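Local coordinates for ALDH21) (PDB 5MZ5), which oxidises succinic semialdehyde to succinate with NADP(+) as cofactor, as a plant member of the aldehyde dehydrogenase family, at residues K76-A81 with D250-D255; R307-G312 with A342-L347; S215-S220 with P361-S366. One frame throughout, in Å; residues are numbered along the deposited sequence.

How the contacts relate
Contact 3 lies between the other two: its centre is about 24 Å from that of contact 1 and about 24 Å from that of contact 2. Contacts 1 and 2 are about 44 Å apart, centre to centre, on opposite sides of the chain's centre. None touches another. Contact 1 belongs to the cofactor-binding side, with the F252 side chain about 4 Å from that of K212, which binds NADP(+). Contact 2 lies in the catalytic part, the I309 side chain about 7 Å from that of the succinate-binding Y314. Contact 3 joins these two parts: it contains the NADP(+)-binding S215, and the R216 side chain comes within about 3 Å of that of W188, another cofactor residue. No cofactor is bound in this chain.

Contact 1: K76-A81 with D250-D255; sequences KDIDDA and DMFTVD
M251 reaches across to I78 with its thioether, SD and CE sharing the touching. Its CG stands beside the backbone N (chi1 -63°) and the next bond is extended, so the chain runs straight out from the short helix until the bend at SD (chi3 72°) turns the methyl towards D79. SD then lies 3.7 Å from I78 CG2 and also against I78 CB, while M251 CE comes to 3.6 Å from D79 OD1. The flexible, unbranched methionine suits a place where a single side chain must follow both a branched apolar neighbour and the side of a carboxylate. Branched I78 suits its own place because CG2, anti to the backbone N, can serve M251 and F252 at once: it also lies 4.1 Å from F252 CE1, approaching that ring obliquely. D79 keeps its polar end for a salt bridge with R257, which D255 shares; the arginine probably eases the repulsion between the two carboxylates, whose oxygens D79 OD1 and D255 OD2 are 4.8 Å apart. With an alanine in place of M251, a gap would probably open beside I78 and leave CG2 with much less cover. Around this pair, V244 touches both I78 and F252, T253 packs on helix 267-276, and the F252 ring rests on V210 and K212 of strand 209-212. A81 touches V210 too, so helix 75-94 packs beside the Rossmann-type nucleotide-binding sheet.

Contact 2: R307-G312 with A342-L347; sequences RLINGG and AAVKKL
Of residues 307-312, I309 alone meets 342-347, and its two branches divide the work. The longer branch lays CD1 against the A343 methyl and V344: I309 CD1 is 3.7 Å from A343 CB and 3.6 Å from V344 N. The model also puts it 3.6 Å from V344 CG1, but V344 has chi1 at -17°, far from a staggered position, so the exact placing of that methyl is doubtful. The shorter branch turns the other way along the segment, I309 CG2 lying 3.7 Å from L347 CD2. With CG1 beside the backbone N (chi1 -72°), CG2 falls anti to that N, which is what spreads the two branches over partners a full turn apart. The I309 and L347 side chains lie alongside, pointing opposite ways. A343 suits its place because its lone methyl lets the helices come close, the CA atoms of I309 and V344 being 6.9 Å apart.

Aromatic side chains surround the group. F340, one turn back on helix 333-345, and Y358 also touch I309, while F313, at the end of helix 301-313, packs on V344 and L347. Helix 301-313 lies between the parallel, neighbouring strands 290-294 and 323-329, a beta-alpha-beta crossover, and helix 333-345 follows the second strand. Away from this contact, helix 301-313 also makes a salt bridge from R307 to D470 and a backbone bond between G311 and M323.

Nothing polar passes between the side chains that meet here. The contact buries methyl groups by shape and by exclusion of water, without directional bonds, and the polar ties of helix 301-313 are made outside it.

Contact 3: S215-S220 with P361-S366; sequences SRTPLS and PMISES
S364 OG accepts the backbone N-H of A367, and R216 comes up beside this same hydroxyl from across the contact. The bond makes S364 the N-cap of helix 365-380: with OG between the backbone N and the carbonyl carbon (chi1 68°), the short side chain curls back over the first turn, which is why serine suits the place. R216 NH1 lies 3.8 Å from S364 OG, in the plane of the guanidinium and at its edge, a polar neighbour that is too distant for a bond. I363 makes the more extensive contact, its CG2 sitting over one face of the guanidinium, 3.7 Å from R216 NH1. Nearer the backbone of R216, CD lies 3.9 Å from I363 CG1, so the arginine lays both its aliphatic stem and its flat head on the isoleucine, helped by a bend at chi3 (-72°). T217 adds a looser touch, CG2 to I363 CD1 at 4.2 Å.

W188, which binds NADP(+) when the cofactor is present, as it is not in this chain, lies among these groups, in a cation-pi contact with R216 and packed on T217 and I363. Q318 takes the backbone N-H of I363. E125 of helix 115-126 accepts from L219 N with one oxygen and pairs with S220 OG through the other. The contact thus spans from the loop between strand 209-212 and helix 219-229, where P218 and L219 pack on strands 55-59 and 66-71, to the loop that opens helix 365-380 in the catalytic domain.

Contact 1: K76-A81 with D250-D255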
loop_
_atom_site.group_PDB
_atom_site.type_symbol
_atom_site.label_atom_id
_atom_site.label_comp_id
_atom_site.label_asym_id
_atom_site.label_seq_id
_atom_site.Cartn_x
_atom_site.Cartn_y
_atom_site.Cartn_z
ATOM N N LYS A 76 24.332 6.605 37.794
ATOM C CA LYS A 76 23.034 6.705 38.441
ATOM C C LYS A 76 22.049 7.487 37.560
ATOM O O LYS A 76 20.893 7.075 37.464
ATOM C CB LYS A 76 23.144 7.319 39.845
ATOM C CG LYS A 76 21.917 7.044 40.708
ATOM C CD LYS A 76 21.556 8.243 41.579
ATOM C CE LYS A 76 20.459 7.943 42.572
ATOM N NZ LYS A 76 19.137 7.793 41.912
ATOM N N ASP A 77 22.520 8.574 36.889
ATOM C CA ASP A 77 21.712 9.370 35.964
ATOM C C ASP A 77 21.207 8.506 34.810
ATOM O O ASP A 77 20.014 8.554 34.497
ATOM C CB ASP A 77 22.504 10.572 35.409
ATOM C CG ASP A 77 22.876 11.634 36.423
ATOM O OD1 ASP A 77 22.107 11.824 37.404
ATOM O OD2 ASP A 77 23.922 12.291 36.231
ATOM N N ILE A 78 22.099 7.679 34.210
ATOM C CA ILE A 78 21.737 6.790 33.097
ATOM C C ILE A 78 20.693 5.755 33.554
ATOM O O ILE A 78 19.692 5.567 32.863
ATOM C CB ILE A 78 22.977 6.166 32.400
ATOM C CG1 ILE A 78 23.967 7.265 31.956
ATOM C CG2 ILE A 78 22.562 5.321 31.183
ATOM C CD1 ILE A 78 25.395 6.820 32.019
ATOM N N ASP A 79 20.897 5.146 34.745
ATOM C CA ASP A 79 19.936 4.205 35.325
ATOM C C ASP A 79 18.564 4.836 35.516
ATOM O O ASP A 79 17.564 4.226 35.156
ATOM C CB ASP A 79 20.434 3.659 36.663
ATOM C CG ASP A 79 21.155 2.349 36.528
ATOM O OD1 ASP A 79 20.737 1.528 35.678
ATOM O OD2 ASP A 79 22.134 2.130 37.284
ATOM N N ASP A 80 18.535 6.058 36.058
ATOM C CA ASP A 80 17.317 6.833 36.302
ATOM C C ASP A 80 16.627 7.189 34.990
ATOM O O ASP A 80 15.400 7.118 34.923
ATOM C CB ASP A 80 17.616 8.106 37.134
ATOM C CG ASP A 80 18.077 7.865 38.567
ATOM O OD1 ASP A 80 17.864 6.747 39.085
ATOM O OD2 ASP A 80 18.645 8.798 39.171
ATOM N N ALA A 81 17.423 7.529 33.944
ATOM C CA ALA A 81 16.936 7.866 32.604
ATOM C C ALA A 81 16.232 6.680 31.973
ATOM O O ALA A 81 15.128 6.832 31.429
ATOM C CB ALA A 81 18.091 8.333 31.721
ATOM N N ASP A 250 28.753 1.863 27.620
ATOM C CA ASP A 250 28.295 0.486 27.380
ATOM C C ASP A 250 26.828 0.223 27.757
ATOM O O ASP A 250 26.207 -0.655 27.160
ATOM C CB ASP A 250 29.225 -0.543 28.066
ATOM C CG ASP A 250 29.069 -1.943 27.499
ATOM O OD1 ASP A 250 29.120 -2.090 26.257
ATOM O OD2 ASP A 250 28.858 -2.888 28.297
ATOM N N MET A 251 26.267 1.003 28.704
ATOM C CA MET A 251 24.860 0.908 29.124
ATOM C C MET A 251 23.892 1.064 27.930
ATOM O O MET A 251 22.896 0.348 27.847
ATOM C CB MET A 251 24.548 1.952 30.206
ATOM C CG MET A 251 25.342 1.741 31.503
ATOM S SD MET A 251 24.868 2.905 32.798
ATOM C CE MET A 251 23.239 2.255 33.230
ATOM N N PHE A 252 24.255 1.933 26.966
ATOM C CA PHE A 252 23.493 2.185 25.749
ATOM C C PHE A 252 23.457 0.973 24.817
ATOM O O PHE A 252 22.532 0.841 23.998
ATOM C CB PHE A 252 24.046 3.422 25.032
ATOM C CG PHE A 252 23.619 4.689 25.730
ATOM C CD1 PHE A 252 24.355 5.199 26.808
ATOM C CD2 PHE A 252 22.465 5.362 25.339
ATOM C CE1 PHE A 252 23.939 6.361 27.474
ATOM C CE2 PHE A 252 22.054 6.517 26.004
ATOM C CZ PHE A 252 22.782 7.001 27.073
ATOM N N THR A 253 24.461 0.084 24.950
ATOM C CA THR A 253 24.562 -1.119 24.145
ATOM C C THR A 253 23.840 -2.325 24.776
ATOM O O THR A 253 22.985 -2.925 24.140
ATOM C CB THR A 253 26.051 -1.409 23.835
ATOM O OG1 THR A 253 26.545 -0.345 23.033
ATOM C CG2 THR A 253 26.273 -2.754 23.129
ATOM N N VAL A 254 24.203 -2.671 26.005
ATOM C CA VAL A 254 23.817 -3.906 26.694
ATOM C C VAL A 254 22.521 -3.871 27.521
ATOM O O VAL A 254 21.963 -4.943 27.789
ATOM C CB VAL A 254 24.995 -4.421 27.570
ATOM C CG1 VAL A 254 26.272 -4.547 26.738
ATOM C CG2 VAL A 254 25.230 -3.540 28.802
ATOM N N ASP A 255 22.071 -2.692 27.965
ATOM C CA ASP A 255 20.914 -2.620 28.857
ATOM C C ASP A 255 19.654 -3.279 28.281
ATOM O O ASP A 255 19.196 -2.934 27.197
ATOM C CB ASP A 255 20.634 -1.194 29.341
ATOM C CG ASP A 255 19.928 -1.224 30.674
ATOM O OD1 ASP A 255 18.710 -1.444 30.690
ATOM O OD2 ASP A 255 20.606 -1.103 31.697
#

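Contact 2: R307-G312 with A342-L347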
loop_
_atom_site.group_PDB
_atom_site.type_symbol
_atom_site.label_atom_id
_atom_site.label_comp_id
_atom_site.label_asym_id
_atom_site.label_seq_id
_atom_site.Cartn_x
_atom_site.Cartn_y
_atom_site.Cartn_z
ATOM N N ARG A 307 28.314 19.297 -9.481
ATOM C CA ARG A 307 27.759 18.202 -8.674
ATOM C C ARG A 307 28.841 17.259 -8.190
ATOM O O ARG A 307 28.748 16.753 -7.073
ATOM C CB ARG A 307 26.633 17.468 -9.421
ATOM C CG ARG A 307 25.459 18.394 -9.786
ATOM C CD ARG A 307 24.444 18.539 -8.682
ATOM N NE ARG A 307 24.847 19.495 -7.656
ATOM C CZ ARG A 307 24.451 19.441 -6.386
ATOM N NH1 ARG A 307 23.658 18.457 -5.967
ATOM N NH2 ARG A 307 24.853 20.366 -5.521
ATOM N N LEU A 308 29.892 17.063 -9.010
ATOM C CA LEU A 308 31.043 16.233 -8.634
ATOM C C LEU A 308 31.846 16.912 -7.517
ATOM O O LEU A 308 32.352 16.228 -6.621
ATOM C CB LEU A 308 31.932 15.951 -9.837
ATOM C CG LEU A 308 31.363 15.065 -10.934
ATOM C CD1 LEU A 308 32.368 14.929 -12.067
ATOM C CD2 LEU A 308 30.933 13.699 -10.398
ATOM N N ILE A 309 31.927 18.258 -7.554
ATOM C CA ILE A 309 32.589 19.076 -6.519
ATOM C C ILE A 309 31.799 18.932 -5.204
ATOM O O ILE A 309 32.400 18.662 -4.160
ATOM C CB ILE A 309 32.747 20.564 -6.972
ATOM C CG1 ILE A 309 33.822 20.710 -8.078
ATOM C CG2 ILE A 309 32.991 21.539 -5.779
ATOM C CD1 ILE A 309 35.357 20.431 -7.630
ATOM N N ASN A 310 30.446 19.052 -5.272
ATOM C CA ASN A 310 29.584 18.885 -4.102
ATOM C C ASN A 310 29.792 17.485 -3.496
ATOM O O ASN A 310 30.021 17.364 -2.295
ATOM C CB ASN A 310 28.108 19.150 -4.444
ATOM C CG ASN A 310 27.175 18.898 -3.267
ATOM O OD1 ASN A 310 27.099 19.678 -2.314
ATOM N ND2 ASN A 310 26.528 17.747 -3.254
ATOM N N GLY A 311 29.783 16.462 -4.339
ATOM C CA GLY A 311 29.994 15.092 -3.894
ATOM C C GLY A 311 31.314 14.859 -3.189
ATOM O O GLY A 311 31.355 14.314 -2.081
ATOM N N GLY A 312 32.383 15.269 -3.840
ATOM C CA GLY A 312 33.733 15.078 -3.334
ATOM C C GLY A 312 34.193 15.943 -2.178
ATOM O O GLY A 312 35.120 15.544 -1.468
ATOM N N ALA A 342 40.570 22.204 -11.772
ATOM C CA ALA A 342 40.458 23.668 -11.795
ATOM C C ALA A 342 39.391 24.156 -10.789
ATOM O O ALA A 342 39.630 25.122 -10.059
ATOM C CB ALA A 342 40.127 24.166 -13.204
ATOM N N ALA A 343 38.250 23.453 -10.706
ATOM C CA ALA A 343 37.190 23.796 -9.761
ATOM C C ALA A 343 37.578 23.532 -8.295
ATOM O O ALA A 343 37.239 24.357 -7.448
ATOM C CB ALA A 343 35.886 23.106 -10.131
ATOM N N VAL A 344 38.350 22.454 -7.993
ATOM C CA VAL A 344 38.767 22.199 -6.597
ATOM C C VAL A 344 39.762 23.273 -6.139
ATOM O O VAL A 344 39.743 23.636 -4.959
ATOM C CB VAL A 344 39.222 20.748 -6.177
ATOM C CG1 VAL A 344 38.802 19.661 -7.157
ATOM C CG2 VAL A 344 40.702 20.655 -5.838
ATOM N N LYS A 345 40.601 23.794 -7.073
ATOM C CA LYS A 345 41.593 24.835 -6.800
ATOM C C LYS A 345 40.961 26.179 -6.428
ATOM O O LYS A 345 41.624 27.007 -5.799
ATOM C CB LYS A 345 42.580 24.985 -7.979
ATOM C CG LYS A 345 43.649 23.893 -7.975
ATOM C CD LYS A 345 44.414 23.831 -9.284
ATOM C CE LYS A 345 45.908 23.780 -9.077
ATOM N NZ LYS A 345 46.392 22.456 -8.612
ATOM N N LYS A 346 39.674 26.366 -6.764
ATOM C CA LYS A 346 38.909 27.585 -6.495
ATOM C C LYS A 346 38.172 27.535 -5.156
ATOM O O LYS A 346 37.677 28.578 -4.709
ATOM C CB LYS A 346 37.907 27.854 -7.641
ATOM C CG LYS A 346 38.559 28.346 -8.925
ATOM C CD LYS A 346 37.535 28.534 -10.043
ATOM C CE LYS A 346 38.173 29.100 -11.298
ATOM N NZ LYS A 346 37.167 29.689 -12.220
ATOM N N LEU A 347 38.080 26.327 -4.527
ATOM C CA LEU A 347 37.347 26.113 -3.280
ATOM C C LEU A 347 37.953 26.872 -2.111
ATOM O O LEU A 347 39.133 26.707 -1.825
ATOM C CB LEU A 347 37.168 24.619 -2.949
ATOM C CG LEU A 347 36.357 23.757 -3.937
ATOM C CD1 LEU A 347 36.390 22.283 -3.530
ATOM C CD2 LEU A 347 34.919 24.261 -4.086
#

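Contact 3: S215-S220 with P361-S366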
loop_
_atom_site.group_PDB
_atom_site.type_symbol
_atom_site.label_atom_id
_atom_site.label_comp_id
_atom_site.label_asym_id
_atom_site.label_seq_id
_atom_site.Cartn_x
_atom_site.Cartn_y
_atom_site.Cartn_z
ATOM N N SER A 215 30.130 13.230 22.199
ATOM C CA SER A 215 30.758 14.099 23.195
ATOM C C SER A 215 31.446 15.328 22.600
ATOM O O SER A 215 31.479 16.367 23.257
ATOM C CB SER A 215 31.705 13.305 24.087
ATOM O OG SER A 215 30.920 12.585 25.021
ATOM N N ARG A 216 31.921 15.240 21.350
ATOM C CA ARG A 216 32.549 16.364 20.642
ATOM C C ARG A 216 31.519 17.389 20.157
ATOM O O ARG A 216 31.855 18.564 20.030
ATOM C CB ARG A 216 33.387 15.866 19.456
ATOM C CG ARG A 216 34.856 15.674 19.804
ATOM C CD ARG A 216 35.704 15.292 18.597
ATOM N NE ARG A 216 35.442 13.921 18.155
ATOM C CZ ARG A 216 36.281 13.184 17.431
ATOM N NH1 ARG A 216 37.464 13.666 17.074
ATOM N NH2 ARG A 216 35.948 11.951 17.072
ATOM N N THR A 217 30.278 16.935 19.829
ATOM C CA THR A 217 29.220 17.791 19.293
ATOM C C THR A 217 27.855 17.566 20.015
ATOM O O THR A 217 26.879 17.224 19.344
ATOM C CB THR A 217 29.072 17.532 17.778
ATOM O OG1 THR A 217 28.666 16.172 17.595
ATOM C CG2 THR A 217 30.330 17.844 16.970
ATOM N N PRO A 218 27.720 17.801 21.345
ATOM C CA PRO A 218 26.429 17.510 21.998
ATOM C C PRO A 218 25.406 18.634 22.032
ATOM O O PRO A 218 24.272 18.387 22.413
ATOM C CB PRO A 218 26.857 17.160 23.432
ATOM C CG PRO A 218 28.048 18.030 23.669
ATOM C CD PRO A 218 28.740 18.216 22.340
ATOM N N LEU A 219 25.814 19.865 21.723
ATOM C CA LEU A 219 24.970 21.044 21.899
ATOM C C LEU A 219 23.731 21.069 21.045
ATOM O O LEU A 219 22.717 21.583 21.508
ATOM C CB LEU A 219 25.768 22.341 21.723
ATOM C CG LEU A 219 27.116 22.418 22.429
ATOM C CD1 LEU A 219 27.818 23.683 22.038
ATOM C CD2 LEU A 219 26.974 22.286 23.969
ATOM N N SER A 220 23.802 20.523 19.817
ATOM C CA SER A 220 22.677 20.446 18.875
ATOM C C SER A 220 21.602 19.544 19.445
ATOM O O SER A 220 20.409 19.885 19.394
ATOM C CB SER A 220 23.138 19.936 17.511
ATOM O OG SER A 220 23.936 20.919 16.881
ATOM N N PRO A 361 37.576 23.300 8.841
ATOM C CA PRO A 361 38.621 22.361 9.296
ATOM C C PRO A 361 38.065 20.958 9.527
ATOM O O PRO A 361 36.846 20.769 9.531
ATOM C CB PRO A 361 39.107 22.987 10.595
ATOM C CG PRO A 361 37.905 23.731 11.127
ATOM C CD PRO A 361 37.100 24.169 9.942
ATOM N N MET A 362 38.948 19.976 9.744
ATOM C CA MET A 362 38.506 18.628 10.091
ATOM C C MET A 362 38.113 18.672 11.588
ATOM O O MET A 362 38.431 19.656 12.273
ATOM C CB MET A 362 39.583 17.562 9.769
ATOM C CG MET A 362 39.906 17.432 8.270
ATOM S SD MET A 362 38.567 16.767 7.215
ATOM C CE MET A 362 37.820 18.320 6.574
ATOM N N ILE A 363 37.371 17.650 12.075
ATOM C CA ILE A 363 36.867 17.607 13.454
ATOM C C ILE A 363 37.990 17.764 14.504
ATOM O O ILE A 363 37.746 18.321 15.576
ATOM C CB ILE A 363 35.966 16.367 13.704
ATOM C CG1 ILE A 363 35.054 16.549 14.956
ATOM C CG2 ILE A 363 36.776 15.050 13.756
ATOM C CD1 ILE A 363 33.971 17.661 14.871
ATOM N N SER A 364 39.209 17.320 14.167
ATOM C CA SER A 364 40.390 17.414 15.024
ATOM C C SER A 364 41.659 17.401 14.179
ATOM O O SER A 364 41.623 16.989 13.013
ATOM C CB SER A 364 40.417 16.261 16.034
ATOM O OG SER A 364 40.643 15.009 15.403
ATOM N N GLU A 365 42.784 17.829 14.784
ATOM C CA GLU A 365 44.098 17.829 14.150
ATOM C C GLU A 365 44.550 16.376 13.881
ATOM O O GLU A 365 45.169 16.112 12.850
ATOM C CB GLU A 365 45.110 18.597 15.013
ATOM C CG GLU A 365 46.413 18.916 14.296
ATOM C CD GLU A 365 47.361 19.873 14.996
ATOM O OE1 GLU A 365 48.568 19.552 15.063
ATOM O OE2 GLU A 365 46.914 20.957 15.434
ATOM N N SER A 366 44.197 15.451 14.801
ATOM C CA SER A 366 44.467 14.015 14.714
ATOM C C SER A 366 43.736 13.403 13.490
ATOM O O SER A 366 44.324 12.593 12.759
ATOM C CB SER A 366 44.063 13.327 16.019
ATOM O OG SER A 366 43.765 11.949 15.862
#